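Local structure of DNA replication protein DnaC (Aquifex aeolicus, 3ECC) at residues W5-D10 with L54-L59; L41-S46 with I137-Y142; P47-T52 with L177-S182; L104-L109 with Y124-R129. The protein binds ADP and probably ATP and, as a bacterial helicase loader, probably helps to place the replicative helicase on DNA during replication initiation. All coordinates share one frame; numbering follows the deposited sequence.

Contact 1. Residues W5-D10 with L54-L59; sequences WNANLD and LAVATL
The flat peptide group between Asn8 and Leu9 lies with one face over the methyl of Ala57. Ala57 CB is 3.9 Å from Asn8 C and 3.8 Å from Leu9 N. Ala57 CB also meets Leu9 CD2 at 3.8 Å. Leu9 CG is anti to its own carbonyl carbon (chi1 -81°), and CD2 comes within 4.2 Å of Leu54 CD2. Further back, Ala7 CB touches Val56 CG1 at 4.2 Å. Ala7 O receives a CA-H...O contact from Ala57 CA at 3.5 Å. No hydrogen bond crosses the contact, and the grip is mostly apolar. Small residues at Ala7 and Ala57 let the chain run close to the helix. Leu9 also leans on Leu23 and Arg27 of helix 17-31. Leu54, for its part, touches Ile26 of that helix. This is the N-terminal loop packed on the helix that follows the P-loop, beside the ADP site to which Tyr4 and Tyr12 belong.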
loop_
_atom_site.group_PDB
_atom_site.type_symbol
_atom_site.label_atom_id
_atom_site.label_comp_id
_atom_site.label_asym_id
_atom_site.label_seq_id
_atom_site.Cartn_x
_atom_site.Cartn_y
_atom_site.Cartn_z
ATOM N N TRP A 5 16.677 3.115 -2.904
ATOM C CA TRP A 5 17.179 4.491 -3.034
ATOM C C TRP A 5 17.006 4.976 -4.469
ATOM O O TRP A 5 16.873 6.179 -4.728
ATOM C CB TRP A 5 18.661 4.568 -2.639
ATOM C CG TRP A 5 19.575 3.820 -3.571
ATOM C CD1 TRP A 5 19.943 2.508 -3.481
ATOM C CD2 TRP A 5 20.219 4.337 -4.740
ATOM N NE1 TRP A 5 20.777 2.176 -4.520
ATOM C CE2 TRP A 5 20.964 3.281 -5.308
ATOM C CE3 TRP A 5 20.235 5.589 -5.369
ATOM C CZ2 TRP A 5 21.715 3.441 -6.471
ATOM C CZ3 TRP A 5 20.989 5.745 -6.521
ATOM C CH2 TRP A 5 21.711 4.675 -7.062
ATOM N N ASN A 6 17.014 4.013 -5.390
ATOM C CA ASN A 6 17.028 4.265 -6.822
ATOM C C ASN A 6 15.670 4.025 -7.468
ATOM O O ASN A 6 15.543 4.062 -8.691
ATOM C CB ASN A 6 18.039 3.338 -7.485
ATOM C CG ASN A 6 17.578 1.879 -7.485
ATOM O OD1 ASN A 6 17.472 1.241 -6.427
ATOM N ND2 ASN A 6 17.271 1.358 -8.674
ATOM N N ALA A 7 14.660 3.750 -6.652
ATOM C CA ALA A 7 13.326 3.471 -7.175
ATOM C C ALA A 7 12.617 4.743 -7.622
ATOM O O ALA A 7 11.905 5.382 -6.846
ATOM C CB ALA A 7 12.490 2.719 -6.155
ATOM N N ASN A 8 12.850 5.112 -8.878
ATOM C CA ASN A 8 12.176 6.229 -9.515
ATOM C C ASN A 8 11.240 5.720 -10.594
ATOM O O ASN A 8 11.449 4.636 -11.147
ATOM C CB ASN A 8 13.198 7.158 -10.162
ATOM C CG ASN A 8 14.045 7.881 -9.152
ATOM O OD1 ASN A 8 13.778 9.040 -8.824
ATOM N ND2 ASN A 8 15.077 7.209 -8.647
ATOM N N LEU A 9 10.217 6.509 -10.911
ATOM C CA LEU A 9 9.375 6.215 -12.065
ATOM C C LEU A 9 10.184 6.363 -13.346
ATOM O O LEU A 9 9.665 6.186 -14.448
ATOM C CB LEU A 9 8.149 7.131 -12.101
ATOM C CG LEU A 9 6.947 6.771 -11.219
ATOM C CD1 LEU A 9 5.830 7.756 -11.481
ATOM C CD2 LEU A 9 6.471 5.342 -11.448
ATOM N N ASP A 10 11.466 6.672 -13.182
ATOM C CA ASP A 10 12.373 6.883 -14.302
ATOM C C ASP A 10 13.330 5.699 -14.461
ATOM O O ASP A 10 13.498 5.160 -15.556
ATOM C CB ASP A 10 13.153 8.172 -14.085
ATOM C CG ASP A 10 13.617 8.783 -15.372
ATOM O OD1 ASP A 10 14.496 8.178 -16.028
ATOM O OD2 ASP A 10 13.103 9.873 -15.727
ATOM N N LEU A 54 7.426 0.043 -7.279
ATOM C CA LEU A 54 6.489 1.017 -7.835
ATOM C C LEU A 54 5.792 1.838 -6.762
ATOM O O LEU A 54 5.456 2.996 -6.994
ATOM C CB LEU A 54 5.454 0.330 -8.728
ATOM C CG LEU A 54 6.009 -0.088 -10.084
ATOM C CD1 LEU A 54 5.022 -0.949 -10.836
ATOM C CD2 LEU A 54 6.384 1.152 -10.885
ATOM N N ALA A 55 5.584 1.232 -5.592
ATOM C CA ALA A 55 5.029 1.926 -4.429
ATOM C C ALA A 55 5.954 3.031 -3.908
ATOM O O ALA A 55 5.489 4.093 -3.506
ATOM C CB ALA A 55 4.727 0.933 -3.321
ATOM N N VAL A 56 7.261 2.769 -3.903
ATOM C CA VAL A 56 8.228 3.766 -3.450
ATOM C C VAL A 56 8.387 4.845 -4.521
ATOM O O VAL A 56 8.473 6.044 -4.210
ATOM C CB VAL A 56 9.593 3.132 -3.102
ATOM C CG1 VAL A 56 10.598 4.208 -2.711
ATOM C CG2 VAL A 56 9.438 2.132 -1.967
ATOM N N ALA A 57 8.390 4.413 -5.784
ATOM C CA ALA A 57 8.404 5.327 -6.929
ATOM C C ALA A 57 7.230 6.302 -6.880
ATOM O O ALA A 57 7.420 7.517 -7.012
ATOM C CB ALA A 57 8.391 4.543 -8.238
ATOM N N THR A 58 6.026 5.769 -6.674
ATOM C CA THR A 58 4.816 6.586 -6.620
ATOM C C THR A 58 4.906 7.603 -5.485
ATOM O O THR A 58 4.537 8.766 -5.647
ATOM C CB THR A 58 3.552 5.720 -6.447
ATOM O OG1 THR A 58 3.552 4.670 -7.418
ATOM C CG2 THR A 58 2.304 6.553 -6.630
ATOM N N LEU A 59 5.436 7.166 -4.350
ATOM C CA LEU A 59 5.540 8.026 -3.174
ATOM C C LEU A 59 6.464 9.217 -3.439
ATOM O O LEU A 59 6.181 10.342 -3.005
ATOM C CB LEU A 59 6.022 7.214 -1.967
ATOM C CG LEU A 59 6.260 7.922 -0.631
ATOM C CD1 LEU A 59 4.994 8.579 -0.130
ATOM C CD2 LEU A 59 6.797 6.941 0.403
#

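Contact 2. Residues L41-S46 with I137-Y142; sequences LTFVGS and IITTNY
Ile138 O is gripped from the neighbouring strand by the amide of Phe43, whose N lies 2.8 Å away in a nearly straight bond (173°). Thr42 CA adds a CA-H...O contact to Ile138 O at 3.4 Å, and the edge of the Phe43 ring also passes close to it. Two more sound backbone bonds continue the parallel pairing: Ile138 N to Leu41 O and Thr140 N to Phe43 O. Toward Gly45 the bonds become weak. On one face of the sheet Phe43 turns CG anti to its carbonyl carbon (chi1 -62°). The ring edge at CE2 meets Ile137 CG2 in the ring plane at 3.5 Å, while CD2 lies 3.9 Å from Thr139 CG2. An alanine in place of Phe43 would probably open a gap beside Ile137 CG2, where the ring edge had packed. Thr139 OG1 turns elsewhere, to Asp107 and the amide of Asp108. On the other face Val44 and Thr140 lie side by side, with their CG2 atoms 3.9 Å apart. Val44 CG1 also packs on Tyr142 CB. Ser46 and Asn141 both border the beryllium fluoride. The two strands are central neighbours in a P-loop NTPase sheet, probably of AAA+ type, and Asn141 lies where the sensor 1 residue is usually found.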
loop_
_atom_site.group_PDB
_atom_site.type_symbol
_atom_site.label_atom_id
_atom_site.label_comp_id
_atom_site.label_asym_id
_atom_site.label_seq_id
_atom_site.Cartn_x
_atom_site.Cartn_y
_atom_site.Cartn_z
ATOM N N LEU A 41 -3.565 3.382 -4.586
ATOM C CA LEU A 41 -3.381 2.273 -5.505
ATOM C C LEU A 41 -3.107 1.014 -4.716
ATOM O O LEU A 41 -2.564 1.065 -3.616
ATOM C CB LEU A 41 -2.214 2.544 -6.458
ATOM C CG LEU A 41 -2.205 3.871 -7.227
ATOM C CD1 LEU A 41 -0.821 4.147 -7.797
ATOM C CD2 LEU A 41 -3.269 3.887 -8.333
ATOM N N THR A 42 -3.488 -0.120 -5.292
ATOM C CA THR A 42 -3.241 -1.415 -4.696
ATOM C C THR A 42 -2.475 -2.301 -5.671
ATOM O O THR A 42 -2.945 -2.592 -6.768
ATOM C CB THR A 42 -4.554 -2.095 -4.290
ATOM O OG1 THR A 42 -5.311 -1.208 -3.451
ATOM C CG2 THR A 42 -4.278 -3.395 -3.540
ATOM N N PHE A 43 -1.283 -2.719 -5.260
ATOM C CA PHE A 43 -0.422 -3.550 -6.092
ATOM C C PHE A 43 -0.474 -4.993 -5.618
ATOM O O PHE A 43 -0.134 -5.296 -4.474
ATOM C CB PHE A 43 1.024 -3.058 -6.026
ATOM C CG PHE A 43 1.217 -1.662 -6.527
ATOM C CD1 PHE A 43 1.434 -1.422 -7.875
ATOM C CD2 PHE A 43 1.201 -0.592 -5.649
ATOM C CE1 PHE A 43 1.628 -0.141 -8.340
ATOM C CE2 PHE A 43 1.396 0.703 -6.104
ATOM C CZ PHE A 43 1.611 0.930 -7.450
ATOM N N VAL A 44 -0.903 -5.878 -6.507
ATOM C CA VAL A 44 -1.031 -7.288 -6.193
ATOM C C VAL A 44 -0.093 -8.076 -7.096
ATOM O O VAL A 44 0.230 -7.633 -8.192
ATOM C CB VAL A 44 -2.485 -7.763 -6.401
ATOM C CG1 VAL A 44 -2.713 -9.106 -5.733
ATOM C CG2 VAL A 44 -3.455 -6.744 -5.835
ATOM N N GLY A 45 0.356 -9.237 -6.628
ATOM C CA GLY A 45 1.201 -10.105 -7.441
ATOM C C GLY A 45 2.183 -10.952 -6.651
ATOM O O GLY A 45 2.315 -10.813 -5.435
ATOM N N SER A 46 2.881 -11.827 -7.361
ATOM C CA SER A 46 3.920 -12.672 -6.784
ATOM C C SER A 46 5.181 -11.879 -6.398
ATOM O O SER A 46 5.335 -10.726 -6.806
ATOM C CB SER A 46 4.287 -13.775 -7.773
ATOM O OG SER A 46 3.306 -14.786 -7.758
ATOM N N ILE A 137 -1.539 3.782 -0.281
ATOM C CA ILE A 137 -1.073 2.814 -1.260
ATOM C C ILE A 137 -0.691 1.505 -0.584
ATOM O O ILE A 137 -0.081 1.497 0.481
ATOM C CB ILE A 137 0.114 3.366 -2.072
ATOM C CG1 ILE A 137 -0.291 4.672 -2.768
ATOM C CG2 ILE A 137 0.601 2.326 -3.084
ATOM C CD1 ILE A 137 0.874 5.477 -3.329
ATOM N N ILE A 138 -1.064 0.398 -1.207
ATOM C CA ILE A 138 -0.871 -0.917 -0.612
ATOM C C ILE A 138 -0.178 -1.832 -1.607
ATOM O O ILE A 138 -0.465 -1.791 -2.797
ATOM C CB ILE A 138 -2.232 -1.547 -0.209
ATOM C CG1 ILE A 138 -2.881 -0.768 0.937
ATOM C CG2 ILE A 138 -2.068 -3.026 0.150
ATOM C CD1 ILE A 138 -4.365 -0.986 1.050
ATOM N N THR A 139 0.762 -2.633 -1.124
ATOM C CA THR A 139 1.272 -3.755 -1.908
ATOM C C THR A 139 0.996 -5.035 -1.149
ATOM O O THR A 139 1.137 -5.088 0.074
ATOM C CB THR A 139 2.783 -3.643 -2.231
ATOM O OG1 THR A 139 3.562 -3.987 -1.079
ATOM C CG2 THR A 139 3.136 -2.237 -2.685
ATOM N N THR A 140 0.577 -6.062 -1.872
ATOM C CA THR A 140 0.147 -7.291 -1.241
ATOM C C THR A 140 0.490 -8.509 -2.092
ATOM O O THR A 140 0.642 -8.416 -3.317
ATOM C CB THR A 140 -1.379 -7.263 -0.915
ATOM O OG1 THR A 140 -1.739 -8.439 -0.180
ATOM C CG2 THR A 140 -2.215 -7.172 -2.194
ATOM N N ASN A 141 0.601 -9.653 -1.436
ATOM C CA ASN A 141 0.886 -10.888 -2.131
ATOM C C ASN A 141 -0.361 -11.632 -2.599
ATOM O O ASN A 141 -1.330 -11.759 -1.860
ATOM C CB ASN A 141 1.724 -11.787 -1.249
ATOM C CG ASN A 141 3.052 -12.084 -1.860
ATOM O OD1 ASN A 141 3.134 -12.721 -2.908
ATOM N ND2 ASN A 141 4.114 -11.602 -1.231
ATOM N N TYR A 142 -0.323 -12.118 -3.836
ATOM C CA TYR A 142 -1.364 -13.006 -4.341
ATOM C C TYR A 142 -0.802 -14.401 -4.602
ATOM O O TYR A 142 0.156 -14.565 -5.371
ATOM C CB TYR A 142 -2.010 -12.443 -5.608
ATOM C CG TYR A 142 -3.232 -13.217 -6.069
ATOM C CD1 TYR A 142 -4.216 -13.623 -5.158
ATOM C CD2 TYR A 142 -3.422 -13.520 -7.416
ATOM C CE1 TYR A 142 -5.339 -14.339 -5.580
ATOM C CE2 TYR A 142 -4.547 -14.225 -7.849
ATOM C CZ TYR A 142 -5.500 -14.633 -6.929
ATOM O OH TYR A 142 -6.617 -15.329 -7.357
#

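Contact 3. Residues P47-T52 with L177-S182; sequences PGVGKT and LVIKGS. With MG (magnesium ion), chain C; ADP (adenosine-5'-diphosphate), chain B; BEF (beryllium trifluoride ion), chain D.
Before the loop meets Ile179 and Gly181 through Val49, Pro47 passes the beryllium fluoride, its CA 3.5 Å from F1. Gly48 N, in a residue at positive phi, hydrogen-bonds to ADP O3B. Val49 points its side chain toward 177-182. Its CG2 lies 3.3 Å from Gly181 O, and CG1 packs toward Ile179 CG2, where the modelled distance is too short to trust. Gly50, the N-cap of the helix, gives its N-H to ADP O3A at 2.8 Å and also to O2B. The backbone angles of Gly50 themselves call for glycine. This is the P-loop, or Walker A motif, with backbone amides wrapped round the phosphates. Lys51 N reaches ADP O2B at 2.9 Å. The lysine chain bends at chi3 (-63°) and again at chi4, and Lys51 NZ meets the same O2B at 2.7 Å. The ammonium also bonds to Gly45 O. Lower down, Lys51 CG rests on Ile179 CD1. An alanine at Lys51 would probably leave O2B held by backbone amides alone and its negative charge poorly balanced. Thr52 N bonds to ADP O1B at 2.8 Å. Its hydroxyl binds the magnesium ion, OG1 lying 1.8 Å from the metal, which also takes ADP O1B. Asp107, at the end of strand 104-107 and probably of the Walker B motif, hydrogen-bonds to that same OG1.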
loop_
_atom_site.group_PDB
_atom_site.type_symbol
_atom_site.label_atom_id
_atom_site.label_comp_id
_atom_site.label_asym_id
_atom_site.label_seq_id
_atom_site.Cartn_x
_atom_site.Cartn_y
_atom_site.Cartn_z
ATOM N N PRO A 47 6.072 -12.498 -5.587
ATOM C CA PRO A 47 7.381 -11.955 -5.186
ATOM C C PRO A 47 8.285 -11.576 -6.367
ATOM O O PRO A 47 8.199 -12.194 -7.431
ATOM C CB PRO A 47 8.016 -13.120 -4.411
ATOM C CG PRO A 47 6.858 -13.886 -3.862
ATOM C CD PRO A 47 5.740 -13.743 -4.862
ATOM N N GLY A 48 9.130 -10.563 -6.180
ATOM C CA GLY A 48 10.142 -10.199 -7.180
ATOM C C GLY A 48 9.586 -9.462 -8.387
ATOM O O GLY A 48 10.332 -9.074 -9.299
ATOM N N VAL A 49 8.272 -9.273 -8.385
ATOM C CA VAL A 49 7.575 -8.654 -9.495
ATOM C C VAL A 49 7.792 -7.130 -9.584
ATOM O O VAL A 49 7.677 -6.551 -10.659
ATOM C CB VAL A 49 6.070 -9.014 -9.451
ATOM C CG1 VAL A 49 5.218 -7.922 -10.071
ATOM C CG2 VAL A 49 5.836 -10.373 -10.134
ATOM N N GLY A 50 8.126 -6.492 -8.466
ATOM C CA GLY A 50 8.399 -5.046 -8.466
ATOM C C GLY A 50 7.385 -4.165 -7.747
ATOM O O GLY A 50 7.422 -2.946 -7.880
ATOM N N LYS A 51 6.493 -4.775 -6.968
ATOM C CA LYS A 51 5.395 -4.047 -6.320
ATOM C C LYS A 51 5.902 -2.933 -5.398
ATOM O O LYS A 51 5.499 -1.772 -5.534
ATOM C CB LYS A 51 4.474 -5.004 -5.554
ATOM C CG LYS A 51 3.817 -6.059 -6.427
ATOM C CD LYS A 51 2.851 -6.936 -5.642
ATOM C CE LYS A 51 3.557 -7.730 -4.554
ATOM N NZ LYS A 51 4.486 -8.763 -5.103
ATOM N N THR A 52 6.786 -3.290 -4.468
ATOM C CA THR A 52 7.366 -2.316 -3.548
ATOM C C THR A 52 8.127 -1.242 -4.321
ATOM O O THR A 52 8.123 -0.070 -3.945
ATOM C CB THR A 52 8.310 -2.989 -2.551
ATOM O OG1 THR A 52 7.634 -4.094 -1.928
ATOM C CG2 THR A 52 8.773 -2.000 -1.482
ATOM N N LEU A 177 -4.115 -2.800 -9.377
ATOM C CA LEU A 177 -3.160 -3.024 -10.457
ATOM C C LEU A 177 -2.423 -4.346 -10.280
ATOM O O LEU A 177 -1.514 -4.461 -9.463
ATOM C CB LEU A 177 -2.157 -1.865 -10.547
ATOM C CG LEU A 177 -2.665 -0.516 -11.084
ATOM C CD1 LEU A 177 -1.681 0.595 -10.751
ATOM C CD2 LEU A 177 -2.933 -0.557 -12.589
ATOM N N VAL A 178 -2.818 -5.352 -11.045
ATOM C CA VAL A 178 -2.135 -6.625 -10.969
ATOM C C VAL A 178 -0.843 -6.605 -11.761
ATOM O O VAL A 178 -0.797 -6.110 -12.887
ATOM C CB VAL A 178 -3.006 -7.769 -11.445
ATOM C CG1 VAL A 178 -2.282 -9.080 -11.247
ATOM C CG2 VAL A 178 -4.300 -7.766 -10.675
ATOM N N ILE A 179 0.212 -7.137 -11.154
ATOM C CA ILE A 179 1.526 -7.175 -11.775
ATOM C C ILE A 179 1.992 -8.613 -11.900
ATOM O O ILE A 179 2.045 -9.350 -10.913
ATOM C CB ILE A 179 2.532 -6.359 -10.963
ATOM C CG1 ILE A 179 2.038 -4.924 -10.836
ATOM C CG2 ILE A 179 3.903 -6.401 -11.603
ATOM C CD1 ILE A 179 2.954 -4.071 -10.059
ATOM N N LYS A 180 2.317 -9.014 -13.126
ATOM C CA LYS A 180 2.513 -10.424 -13.430
ATOM C C LYS A 180 3.866 -10.744 -14.047
ATOM O O LYS A 180 3.966 -11.580 -14.939
ATOM C CB LYS A 180 1.380 -10.938 -14.318
ATOM C CG LYS A 180 0.046 -10.975 -13.612
ATOM C CD LYS A 180 -0.831 -12.118 -14.118
ATOM C CE LYS A 180 -1.500 -11.770 -15.445
ATOM N NZ LYS A 180 -2.698 -10.892 -15.261
ATOM N N GLY A 181 4.915 -10.097 -13.558
ATOM C CA GLY A 181 6.270 -10.430 -14.003
ATOM C C GLY A 181 6.676 -11.845 -13.605
ATOM O O GLY A 181 6.140 -12.412 -12.651
ATOM N N SER A 182 7.625 -12.422 -14.330
ATOM C CA SER A 182 8.042 -13.791 -14.045
ATOM C C SER A 182 9.539 -13.876 -13.761
ATOM O O SER A 182 10.327 -13.058 -14.244
ATOM C CB SER A 182 7.674 -14.723 -15.200
ATOM O OG SER A 182 7.254 -15.993 -14.722
HETATM MG MG MG C . 7.419 -5.908 -1.939
HETATM P PB ADP B . 7.958 -7.052 -4.790
HETATM O O1B ADP B . 7.807 -5.827 -3.906
HETATM O O2B ADP B . 6.755 -7.346 -5.646
HETATM O O3B ADP B . 8.505 -8.256 -4.074
HETATM P PA ADP B . 10.310 -5.640 -5.421
HETATM O O1A ADP B . 9.818 -4.226 -5.610
HETATM O O2A ADP B . 10.853 -5.805 -4.011
HETATM O O3A ADP B . 9.128 -6.677 -5.806
HETATM O "O5'" ADP B . 11.420 -6.017 -6.525
HETATM C "C5'" ADP B . 12.582 -6.785 -6.228
HETATM C "C4'" ADP B . 13.817 -6.061 -6.747
HETATM O "O4'" ADP B . 13.728 -5.938 -8.167
HETATM C "C3'" ADP B . 13.904 -4.653 -6.194
HETATM O "O3'" ADP B . 15.229 -4.438 -5.737
HETATM C "C2'" ADP B . 13.552 -3.737 -7.357
HETATM O "O2'" ADP B . 14.369 -2.582 -7.361
HETATM C "C1'" ADP B . 13.843 -4.572 -8.578
HETATM N N9 ADP B . 12.923 -4.303 -9.717
HETATM C C8 ADP B . 11.690 -4.820 -9.904
HETATM N N7 ADP B . 11.147 -4.380 -11.072
HETATM C C5 ADP B . 12.047 -3.583 -11.661
HETATM C C6 ADP B . 12.129 -2.784 -12.914
HETATM N N6 ADP B . 11.120 -2.754 -13.818
HETATM N N1 ADP B . 13.253 -2.092 -13.143
HETATM C C2 ADP B . 14.289 -2.106 -12.280
HETATM N N3 ADP B . 14.283 -2.805 -11.129
HETATM C C4 ADP B . 13.218 -3.542 -10.773
HETATM BE BE BEF D . 7.320 -8.868 -2.174
HETATM F F1 BEF D . 6.020 -9.310 -3.277
HETATM F F2 BEF D . 7.329 -7.274 -1.401
HETATM F F3 BEF D . 8.793 -9.833 -2.239
#

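Contact 4. Residues L104-L109 with Y124-R129; sequences LVLDDL and YIITYR. With BEF (beryllium trifluoride ion), chain D.
A buried arginine, Arg129, lays its guanidinium against a leucine, Leu104. Leu104 CB sits 3.4 Å above one face of the Arg129 guanidinium plane, offset toward the rim. The two side chains cross at about a right angle. Arg129 CD lies 3.8 Å from Leu104 CD2. Beyond it the chain bends at chi3 (74°), which turns NE. The polar end is satisfied elsewhere: Arg129 NH2 bonds to Ser135 O and Ser101 O. Leu104 CD2 also touches Ile125 CG2 at 4.2 Å. The pair joins strand 104-107 to helix 116-131 in a beta-alpha-beta unit completed by strand 136-141. The axes of the short segments run at 148° and approach to 11.9 Å, so the contact is made mainly by side chains. Ile126 CD1 bridges twice, 4.3 Å from Leu106 CD1 and 4.3 Å from Leu109 CD2. Away from the helix, Asp107 and Asp108 probably form the Walker B end. Asp108 OD2 bonds to Ser111 OG, and Asp108 OD1 lies 3.2 Å from F2 of the beryllium fluoride.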
loop_
_atom_site.group_PDB
_atom_site.type_symbol
_atom_site.label_atom_id
_atom_site.label_comp_id
_atom_site.label_asym_id
_atom_site.label_seq_id
_atom_site.Cartn_x
_atom_site.Cartn_y
_atom_site.Cartn_z
ATOM N N LEU A 104 0.165 7.308 2.553
ATOM C CA LEU A 104 0.721 6.229 3.349
ATOM C C LEU A 104 0.890 4.975 2.506
ATOM O O LEU A 104 -0.006 4.593 1.750
ATOM C CB LEU A 104 -0.159 5.937 4.571
ATOM C CG LEU A 104 0.356 4.914 5.600
ATOM C CD1 LEU A 104 1.513 5.469 6.433
ATOM C CD2 LEU A 104 -0.773 4.457 6.505
ATOM N N VAL A 105 2.058 4.349 2.630
ATOM C CA VAL A 105 2.315 3.079 1.986
ATOM C C VAL A 105 2.302 1.985 3.038
ATOM O O VAL A 105 3.105 2.005 3.973
ATOM C CB VAL A 105 3.682 3.063 1.263
ATOM C CG1 VAL A 105 3.802 1.823 0.374
ATOM C CG2 VAL A 105 3.876 4.328 0.452
ATOM N N LEU A 106 1.371 1.048 2.895
ATOM C CA LEU A 106 1.396 -0.184 3.675
ATOM C C LEU A 106 1.954 -1.313 2.813
ATOM O O LEU A 106 1.251 -1.853 1.955
ATOM C CB LEU A 106 -0.004 -0.543 4.182
ATOM C CG LEU A 106 -0.741 0.453 5.081
ATOM C CD1 LEU A 106 -2.088 -0.104 5.484
ATOM C CD2 LEU A 106 0.079 0.802 6.308
ATOM N N ASP A 107 3.223 -1.646 3.029
ATOM C CA ASP A 107 3.932 -2.591 2.170
ATOM C C ASP A 107 3.867 -3.995 2.754
ATOM O O ASP A 107 4.051 -4.179 3.963
ATOM C CB ASP A 107 5.391 -2.154 1.988
ATOM C CG ASP A 107 6.067 -2.836 0.806
ATOM O OD1 ASP A 107 7.025 -3.603 1.034
ATOM O OD2 ASP A 107 5.644 -2.605 -0.352
ATOM N N ASP A 108 3.625 -4.980 1.887
ATOM C CA ASP A 108 3.416 -6.374 2.295
ATOM C C ASP A 108 2.269 -6.518 3.291
ATOM O O ASP A 108 2.409 -7.165 4.330
ATOM C CB ASP A 108 4.706 -6.997 2.840
ATOM C CG ASP A 108 5.272 -8.073 1.921
ATOM O OD1 ASP A 108 6.494 -8.043 1.625
ATOM O OD2 ASP A 108 4.491 -8.955 1.496
ATOM N N LEU A 109 1.135 -5.911 2.958
ATOM C CA LEU A 109 -0.015 -5.853 3.863
ATOM C C LEU A 109 -0.529 -7.247 4.266
ATOM O O LEU A 109 -1.020 -8.017 3.431
ATOM C CB LEU A 109 -1.142 -4.985 3.270
ATOM C CG LEU A 109 -2.445 -4.822 4.071
ATOM C CD1 LEU A 109 -2.223 -4.206 5.451
ATOM C CD2 LEU A 109 -3.448 -3.986 3.295
ATOM N N TYR A 124 -8.203 -0.716 11.968
ATOM C CA TYR A 124 -8.289 0.632 12.521
ATOM C C TYR A 124 -7.707 1.677 11.572
ATOM O O TYR A 124 -8.357 2.672 11.259
ATOM C CB TYR A 124 -7.570 0.703 13.868
ATOM C CG TYR A 124 -7.599 2.067 14.524
ATOM C CD1 TYR A 124 -8.771 2.817 14.579
ATOM C CD2 TYR A 124 -6.464 2.589 15.131
ATOM C CE1 TYR A 124 -8.802 4.071 15.195
ATOM C CE2 TYR A 124 -6.489 3.836 15.755
ATOM C CZ TYR A 124 -7.662 4.570 15.783
ATOM O OH TYR A 124 -7.695 5.805 16.394
ATOM N N ILE A 125 -6.477 1.446 11.118
ATOM C CA ILE A 125 -5.782 2.376 10.238
ATOM C C ILE A 125 -6.494 2.553 8.891
ATOM O O ILE A 125 -6.515 3.643 8.330
ATOM C CB ILE A 125 -4.312 1.933 10.032
ATOM C CG1 ILE A 125 -3.503 2.184 11.314
ATOM C CG2 ILE A 125 -3.691 2.646 8.845
ATOM C CD1 ILE A 125 -2.112 1.557 11.303
ATOM N N ILE A 126 -7.095 1.479 8.394
ATOM C CA ILE A 126 -7.763 1.501 7.101
ATOM C C ILE A 126 -9.171 2.125 7.153
ATOM O O ILE A 126 -9.570 2.866 6.243
ATOM C CB ILE A 126 -7.790 0.096 6.474
ATOM C CG1 ILE A 126 -6.404 -0.226 5.921
ATOM C CG2 ILE A 126 -8.839 0.012 5.376
ATOM C CD1 ILE A 126 -6.086 -1.683 5.875
ATOM N N THR A 127 -9.913 1.842 8.215
ATOM C CA THR A 127 -11.235 2.444 8.397
ATOM C C THR A 127 -11.122 3.968 8.603
ATOM O O THR A 127 -11.916 4.746 8.070
ATOM C CB THR A 127 -11.989 1.771 9.563
ATOM O OG1 THR A 127 -12.107 0.373 9.292
ATOM C CG2 THR A 127 -13.360 2.352 9.729
ATOM N N TYR A 128 -10.115 4.383 9.362
ATOM C CA TYR A 128 -9.856 5.796 9.581
ATOM C C TYR A 128 -9.542 6.509 8.267
ATOM O O TYR A 128 -10.123 7.557 7.965
ATOM C CB TYR A 128 -8.701 5.965 10.557
ATOM C CG TYR A 128 -8.477 7.379 11.003
ATOM C CD1 TYR A 128 -9.143 7.895 12.122
ATOM C CD2 TYR A 128 -7.596 8.208 10.318
ATOM C CE1 TYR A 128 -8.937 9.206 12.538
ATOM C CE2 TYR A 128 -7.381 9.519 10.724
ATOM C CZ TYR A 128 -8.051 10.016 11.832
ATOM O OH TYR A 128 -7.831 11.314 12.229
ATOM N N ARG A 129 -8.649 5.917 7.479
ATOM C CA ARG A 129 -8.216 6.504 6.214
ATOM C C ARG A 129 -9.281 6.381 5.137
ATOM O O ARG A 129 -9.301 7.167 4.197
ATOM C CB ARG A 129 -6.896 5.878 5.756
ATOM C CG ARG A 129 -5.730 6.204 6.688
ATOM C CD ARG A 129 -4.414 5.607 6.222
ATOM N NE ARG A 129 -3.857 6.327 5.074
ATOM C CZ ARG A 129 -3.310 7.539 5.144
ATOM N NH1 ARG A 129 -3.245 8.173 6.309
ATOM N NH2 ARG A 129 -2.846 8.126 4.045
HETATM BE BE BEF D . 7.320 -8.868 -2.174
HETATM F F1 BEF D . 6.020 -9.310 -3.277
HETATM F F2 BEF D . 7.329 -7.274 -1.401
HETATM F F3 BEF D . 8.793 -9.833 -2.239
#

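In the fold
Contacts 2, 3 and 4 all reach one parallel sheet, ordered 71-74, 104-107, 136-141, 40-45, 174-178. Contact 2 is at its middle, and contacts 3 and 4 lie toward either edge. Their centres are about 8 Å and 12 Å from that of contact 2. Contacts 1 and 3 share helix 51-65, with centres about 14 Å apart. This helix follows strand 40-45 and packs on contact 2 through Leu54, Ala55 and Thr58. Along the chain, contact 1 closes before contact 4 opens. Both segments of contact 4 fall between the two segments of contact 2, and likewise between those of contact 3. Residues distant in sequence, from Tyr4 to Arg185, thus meet at one nucleotide site.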